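Local coordinates for protein fatty acid amide hydrolase (Candida albicans, PDB 6KVR) that probably hydrolyses amides of monocarboxylic acids, fatty acid amides among them, to the free acid and ammonium, at residues Asp211-Phe216 against His474-Tyr479; Leu207-Ser212 against Lys417-Asn422. All blocks are in the same frame, centred on the assembly; numbering follows the deposited sequence.

A single loop, running from strand 199-201 to strand 221-222, supplies one side of both contacts. Its residues 207-212 lie against helix 417-423 in interaction 2, and a little further along residues 211-216 meet the loop between strand 462-466 and helix 482-490 in interaction 1, so that D211 and S212 belong to both. The two centres are only 6 Å apart. The distant segments also touch each other: K417 NZ lies 2.7 Å from E476 O, a probable hydrogen bond. Three pieces of chain, separated by more than 200 residues or by some fifty, thus close into one buried cluster beside the predicted active site of the amidase fold.

Interaction 1: residues Asp211-Phe216 against His474-Tyr479; sequences DSANNF and HSEEVY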
loop_
_atom_site.group_PDB
_atom_site.type_symbol
_atom_site.label_atom_id
_atom_site.label_comp_id
_atom_site.label_asym_id
_atom_site.label_seq_id
_atom_site.Cartn_x
_atom_site.Cartn_y
_atom_site.Cartn_z
ATOM N N ASP A 211 -22.991 -0.525 -15.270
ATOM C CA ASP A 211 -24.328 -1.016 -15.605
ATOM C C ASP A 211 -24.439 -2.429 -15.029
ATOM O O ASP A 211 -23.520 -2.894 -14.348
ATOM C CB ASP A 211 -24.547 -0.991 -17.121
ATOM C CG ASP A 211 -25.996 -1.191 -17.504
ATOM O OD1 ASP A 211 -26.247 -1.724 -18.612
ATOM O OD2 ASP A 211 -26.887 -0.815 -16.695
ATOM N N SER A 212 -25.528 -3.153 -15.359
ATOM C CA SER A 212 -25.878 -4.360 -14.616
ATOM C C SER A 212 -26.054 -5.651 -15.424
ATOM O O SER A 212 -26.244 -6.711 -14.803
ATOM C CB SER A 212 -27.175 -4.124 -13.818
ATOM O OG SER A 212 -28.119 -3.382 -14.569
ATOM N N ALA A 213 -25.994 -5.623 -16.760
ATOM C CA ALA A 213 -26.400 -6.806 -17.528
ATOM C C ALA A 213 -25.628 -8.041 -17.086
ATOM O O ALA A 213 -24.398 -8.033 -17.027
ATOM C CB ALA A 213 -26.205 -6.583 -19.031
ATOM N N ASN A 214 -26.365 -9.099 -16.758
ATOM C CA ASN A 214 -25.775 -10.388 -16.420
ATOM C C ASN A 214 -26.725 -11.498 -16.867
ATOM O O ASN A 214 -27.907 -11.261 -17.142
ATOM C CB ASN A 214 -25.494 -10.486 -14.918
ATOM C CG ASN A 214 -26.773 -10.544 -14.098
ATOM O OD1 ASN A 214 -27.371 -11.612 -13.937
ATOM N ND2 ASN A 214 -27.197 -9.395 -13.573
ATOM N N ASN A 215 -26.200 -12.722 -16.915
ATOM C CA ASN A 215 -26.955 -13.871 -17.397
ATOM C C ASN A 215 -27.808 -14.535 -16.326
ATOM O O ASN A 215 -28.452 -15.543 -16.622
ATOM C CB ASN A 215 -26.008 -14.912 -18.003
ATOM C CG ASN A 215 -25.614 -14.560 -19.422
ATOM O OD1 ASN A 215 -26.465 -14.191 -20.235
ATOM N ND2 ASN A 215 -24.326 -14.647 -19.725
ATOM N N PHE A 216 -27.823 -14.027 -15.093
ATOM C CA PHE A 216 -28.678 -14.622 -14.067
ATOM C C PHE A 216 -30.044 -13.936 -14.034
ATOM O O PHE A 216 -31.074 -14.586 -14.211
ATOM C CB PHE A 216 -28.034 -14.525 -12.678
ATOM C CG PHE A 216 -26.768 -15.317 -12.499
ATOM C CD1 PHE A 216 -25.549 -14.822 -12.942
ATOM C CD2 PHE A 216 -26.777 -16.512 -11.791
ATOM C CE1 PHE A 216 -24.365 -15.536 -12.728
ATOM C CE2 PHE A 216 -25.598 -17.221 -11.574
ATOM C CZ PHE A 216 -24.397 -16.729 -12.041
ATOM N N HIS A 474 -28.916 4.991 -20.457
ATOM C CA HIS A 474 -29.783 3.886 -20.836
ATOM C C HIS A 474 -29.036 2.570 -20.644
ATOM O O HIS A 474 -27.808 2.516 -20.742
ATOM C CB HIS A 474 -30.235 4.034 -22.285
ATOM C CG HIS A 474 -31.130 5.208 -22.518
ATOM N ND1 HIS A 474 -31.349 5.742 -23.770
ATOM C CD2 HIS A 474 -31.877 5.942 -21.659
ATOM C CE1 HIS A 474 -32.185 6.760 -23.670
ATOM N NE2 HIS A 474 -32.519 6.905 -22.398
ATOM N N SER A 475 -29.786 1.498 -20.381
ATOM C CA SER A 475 -29.160 0.201 -20.160
ATOM C C SER A 475 -28.244 -0.170 -21.320
ATOM O O SER A 475 -28.574 0.041 -22.491
ATOM C CB SER A 475 -30.228 -0.874 -19.945
ATOM O OG SER A 475 -30.991 -0.550 -18.785
ATOM N N GLU A 476 -27.057 -0.675 -20.971
ATOM C CA GLU A 476 -26.072 -1.185 -21.924
ATOM C C GLU A 476 -25.543 -0.092 -22.854
ATOM O O GLU A 476 -25.020 -0.390 -23.935
ATOM C CB GLU A 476 -26.644 -2.355 -22.737
ATOM C CG GLU A 476 -27.282 -3.476 -21.897
ATOM C CD GLU A 476 -27.439 -4.796 -22.671
ATOM O OE1 GLU A 476 -26.474 -5.606 -22.764
ATOM O OE2 GLU A 476 -28.552 -5.017 -23.201
ATOM N N GLU A 477 -25.628 1.171 -22.435
ATOM C CA GLU A 477 -25.220 2.306 -23.268
ATOM C C GLU A 477 -24.387 3.298 -22.460
ATOM O O GLU A 477 -24.613 4.510 -22.493
ATOM C CB GLU A 477 -26.449 2.984 -23.893
ATOM C CG GLU A 477 -27.016 2.209 -25.089
ATOM C CD GLU A 477 -28.106 2.964 -25.838
ATOM O OE1 GLU A 477 -27.778 3.899 -26.602
ATOM O OE2 GLU A 477 -29.290 2.580 -25.694
ATOM N N VAL A 478 -23.406 2.794 -21.712
ATOM C CA VAL A 478 -22.481 3.660 -20.994
ATOM C C VAL A 478 -21.066 3.139 -21.227
ATOM O O VAL A 478 -20.750 1.995 -20.877
ATOM C CB VAL A 478 -22.820 3.771 -19.494
ATOM C CG1 VAL A 478 -23.074 2.398 -18.856
ATOM C CG2 VAL A 478 -21.751 4.544 -18.754
ATOM N N TYR A 479 -20.221 3.985 -21.823
ATOM C CA TYR A 479 -18.945 3.609 -22.410
ATOM C C TYR A 479 -17.744 4.320 -21.807
ATOM O O TYR A 479 -16.658 3.734 -21.755
ATOM C CB TYR A 479 -18.963 3.900 -23.915
ATOM C CG TYR A 479 -20.190 3.363 -24.630
ATOM C CD1 TYR A 479 -20.253 2.031 -25.039
ATOM C CD2 TYR A 479 -21.274 4.181 -24.894
ATOM C CE1 TYR A 479 -21.368 1.530 -25.684
ATOM C CE2 TYR A 479 -22.399 3.698 -25.540
ATOM C CZ TYR A 479 -22.437 2.375 -25.934
ATOM O OH TYR A 479 -23.548 1.903 -26.570
HETATM O O HOH W 1 -29.709 -1.457 -16.599
#
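D211 shows how a single buried carboxylate can tie two loops together, one oxygen holding a main-chain N-H and the other a water and the hydroxyl of S229. Its first torsion sets CG anti to the backbone N (chi1 -167°), which sends the carboxylate across to the turn at 474-477. OD1 accepts the backbone N-H of E476 at 2.7 Å from N to OD1; the donor stands well above the carboxylate plane, 47° out of it, and the bond is bent to 146°. D211 CB packs 4.1 Å from V478 CG1, and the A213 methyl lies 3.9 Å, CB to OE1, from the carboxylate end of E476, a loose van der Waals approach.

OD2 accepts a hydrogen bond from a water, 2.9 Å from the water oxygen. The same water accepts from S475 OG at 2.7 Å and lies within hydrogen-bonding distance of S212 OG, so it bridges both loops. Outside the two segments, OD2 also bonds S229 OG, while S475 OG bonds K221 NZ.

Further out, each loop is shaped from within. H474 to E477 form a type II beta turn closed by a weak N-H to O bond, and E476, which has the positive phi usual at the third position of such a turn, presents its N-H to D211. On the other loop, N214 ND2 reaches back to S212 O nearly along the C=O axis, 3.1 Å away, and N214 OD1 accepts from F216 N on a lone pair. This last bond makes an Asx turn. A type II beta turn and an Asx-turn loop are thus brought together by a buried aspartate within the amidase fold, the D211 side chain about 8 Å from that of S233, predicted to serve in the charge relay and in substrate binding.

Interaction 2: residues Leu207-Ser212 against Lys417-Asn422; sequences LMHLDS and KLTKWN
The loop 207-212 passes alongside the short helix 417-423 with two close backbone approaches, M208 to N422 and H209 to L418, whose CA atoms are 6.5 and 6.3 Å apart. The imidazole of H209 is the centrepiece. L418 CB sits over one face, offset toward the rim, 3.5 Å from the ring centroid in a CH-pi contact, and at the edge NE2 donates to T419 OG1, 2.9 Å away and exactly in the ring plane. Face and edge together fix the rotation of the ring. T419 OG1 has a second partner in Q205 OE1. L418 CD1 packs 3.9 Å from D211 CB.

N422 holds its side chain in the crowded position (chi1 80°), folded back so that ND2 donates to L418 O one turn earlier. Its amide carbon CG packs 3.6 Å from M208 CB. A water donates to both M208 O and L418 O, joining the two backbones.

M208, a selenomethionine, leads away from the helix to touch I254, which like L207 is predicted to bind substrate. Helix 417-423 joins this loop, which follows strand 199-201, to the loop before helix 482-490, through W421 NE1 to Y479 O, and to helix 385-397, through N397 ND2 to N422 O.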
loop_
_atom_site.group_PDB
_atom_site.type_symbol
_atom_site.label_atom_id
_atom_site.label_comp_id
_atom_site.label_asym_id
_atom_site.label_seq_id
_atom_site.Cartn_x
_atom_site.Cartn_y
_atom_site.Cartn_z
ATOM N N LEU A 207 -18.079 -7.806 -13.732
ATOM C CA LEU A 207 -17.946 -6.736 -12.734
ATOM C C LEU A 207 -17.274 -5.498 -13.304
ATOM O O LEU A 207 -16.733 -4.698 -12.559
ATOM C CB LEU A 207 -17.165 -7.196 -11.495
ATOM C CG LEU A 207 -17.641 -8.491 -10.853
ATOM C CD1 LEU A 207 -16.854 -8.791 -9.572
ATOM C CD2 LEU A 207 -19.132 -8.414 -10.587
HETATM N N MSE A 208 -17.250 -5.343 -14.618
HETATM C CA MSE A 208 -16.593 -4.206 -15.253
HETATM C C MSE A 208 -17.552 -3.501 -16.219
HETATM O O MSE A 208 -17.217 -3.245 -17.377
HETATM C CB MSE A 208 -15.322 -4.675 -15.984
HETATM C CG MSE A 208 -14.245 -5.262 -15.067
HETATM SE SE MSE A 208 -13.543 -3.766 -13.941
HETATM C CE MSE A 208 -12.335 -2.985 -15.334
ATOM N N HIS A 209 -18.753 -3.212 -15.724
ATOM C CA HIS A 209 -19.678 -2.289 -16.361
ATOM C C HIS A 209 -20.076 -1.215 -15.357
ATOM O O HIS A 209 -20.247 -1.488 -14.166
ATOM C CB HIS A 209 -21.025 -2.930 -16.841
ATOM C CG HIS A 209 -20.907 -4.215 -17.598
ATOM N ND1 HIS A 209 -21.999 -4.795 -18.223
ATOM C CD2 HIS A 209 -19.860 -5.043 -17.828
ATOM C CE1 HIS A 209 -21.625 -5.915 -18.810
ATOM N NE2 HIS A 209 -20.337 -6.096 -18.580
ATOM N N LEU A 210 -20.301 -0.005 -15.848
ATOM C CA LEU A 210 -21.082 0.950 -15.061
ATOM C C LEU A 210 -22.579 0.741 -15.278
ATOM O O LEU A 210 -23.348 1.693 -15.424
ATOM C CB LEU A 210 -20.657 2.378 -15.387
ATOM C CG LEU A 210 -19.216 2.745 -14.987
ATOM C CD1 LEU A 210 -18.987 4.261 -15.042
ATOM C CD2 LEU A 210 -18.821 2.195 -13.612
ATOM N N ASP A 211 -22.991 -0.525 -15.270
ATOM C CA ASP A 211 -24.328 -1.016 -15.605
ATOM C C ASP A 211 -24.439 -2.429 -15.029
ATOM O O ASP A 211 -23.520 -2.894 -14.348
ATOM C CB ASP A 211 -24.547 -0.991 -17.121
ATOM C CG ASP A 211 -25.996 -1.191 -17.504
ATOM O OD1 ASP A 211 -26.247 -1.724 -18.612
ATOM O OD2 ASP A 211 -26.887 -0.815 -16.695
ATOM N N SER A 212 -25.528 -3.153 -15.359
ATOM C CA SER A 212 -25.878 -4.360 -14.616
ATOM C C SER A 212 -26.054 -5.651 -15.424
ATOM O O SER A 212 -26.244 -6.711 -14.803
ATOM C CB SER A 212 -27.175 -4.124 -13.818
ATOM O OG SER A 212 -28.119 -3.382 -14.569
ATOM N N LYS A 417 -23.053 -7.211 -24.056
ATOM C CA LYS A 417 -22.553 -6.122 -24.895
ATOM C C LYS A 417 -21.461 -5.314 -24.189
ATOM O O LYS A 417 -20.393 -5.054 -24.759
ATOM C CB LYS A 417 -23.710 -5.203 -25.306
ATOM C CG LYS A 417 -23.250 -3.977 -26.090
ATOM C CD LYS A 417 -24.374 -2.988 -26.339
ATOM C CE LYS A 417 -23.793 -1.615 -26.647
ATOM N NZ LYS A 417 -24.842 -0.574 -26.626
ATOM N N LEU A 418 -21.719 -4.879 -22.960
ATOM C CA LEU A 418 -20.692 -4.083 -22.292
ATOM C C LEU A 418 -19.529 -4.932 -21.804
ATOM O O LEU A 418 -18.506 -4.369 -21.407
ATOM C CB LEU A 418 -21.294 -3.269 -21.134
ATOM C CG LEU A 418 -22.181 -2.113 -21.632
ATOM C CD1 LEU A 418 -22.657 -1.193 -20.504
ATOM C CD2 LEU A 418 -21.476 -1.304 -22.753
ATOM N N THR A 419 -19.651 -6.261 -21.851
ATOM C CA THR A 419 -18.524 -7.136 -21.536
ATOM C C THR A 419 -17.533 -7.146 -22.690
ATOM O O THR A 419 -16.324 -6.996 -22.480
ATOM C CB THR A 419 -19.024 -8.553 -21.233
ATOM O OG1 THR A 419 -19.523 -8.605 -19.894
ATOM C CG2 THR A 419 -17.925 -9.583 -21.379
ATOM N N LYS A 420 -18.040 -7.313 -23.916
ATOM C CA LYS A 420 -17.229 -7.102 -25.110
ATOM C C LYS A 420 -16.537 -5.741 -25.064
ATOM O O LYS A 420 -15.367 -5.609 -25.435
ATOM C CB LYS A 420 -18.113 -7.210 -26.354
ATOM C CG LYS A 420 -18.823 -8.562 -26.514
ATOM C CD LYS A 420 -19.720 -8.574 -27.766
ATOM C CE LYS A 420 -20.207 -9.975 -28.112
ATOM N NZ LYS A 420 -21.178 -9.976 -29.257
ATOM N N TRP A 421 -17.254 -4.721 -24.599
ATOM C CA TRP A 421 -16.686 -3.384 -24.508
ATOM C C TRP A 421 -15.465 -3.356 -23.578
ATOM O O TRP A 421 -14.394 -2.873 -23.962
ATOM C CB TRP A 421 -17.776 -2.407 -24.039
ATOM C CG TRP A 421 -17.291 -1.023 -23.836
ATOM C CD1 TRP A 421 -17.031 -0.413 -22.639
ATOM C CD2 TRP A 421 -16.960 -0.065 -24.854
ATOM N NE1 TRP A 421 -16.580 0.872 -22.850
ATOM C CE2 TRP A 421 -16.517 1.106 -24.199
ATOM C CE3 TRP A 421 -17.002 -0.081 -26.251
ATOM C CZ2 TRP A 421 -16.132 2.257 -24.897
ATOM C CZ3 TRP A 421 -16.611 1.059 -26.946
ATOM C CH2 TRP A 421 -16.182 2.211 -26.268
ATOM N N ASN A 422 -15.605 -3.853 -22.340
ATOM C CA ASN A 422 -14.491 -3.705 -21.400
ATOM C C ASN A 422 -13.364 -4.693 -21.675
ATOM O O ASN A 422 -12.214 -4.419 -21.310
ATOM C CB ASN A 422 -14.972 -3.832 -19.940
ATOM C CG ASN A 422 -15.153 -5.270 -19.496
ATOM O OD1 ASN A 422 -14.182 -6.003 -19.238
ATOM N ND2 ASN A 422 -16.401 -5.686 -19.390
HETATM O O HOH W 2 -18.223 -2.017 -19.640
#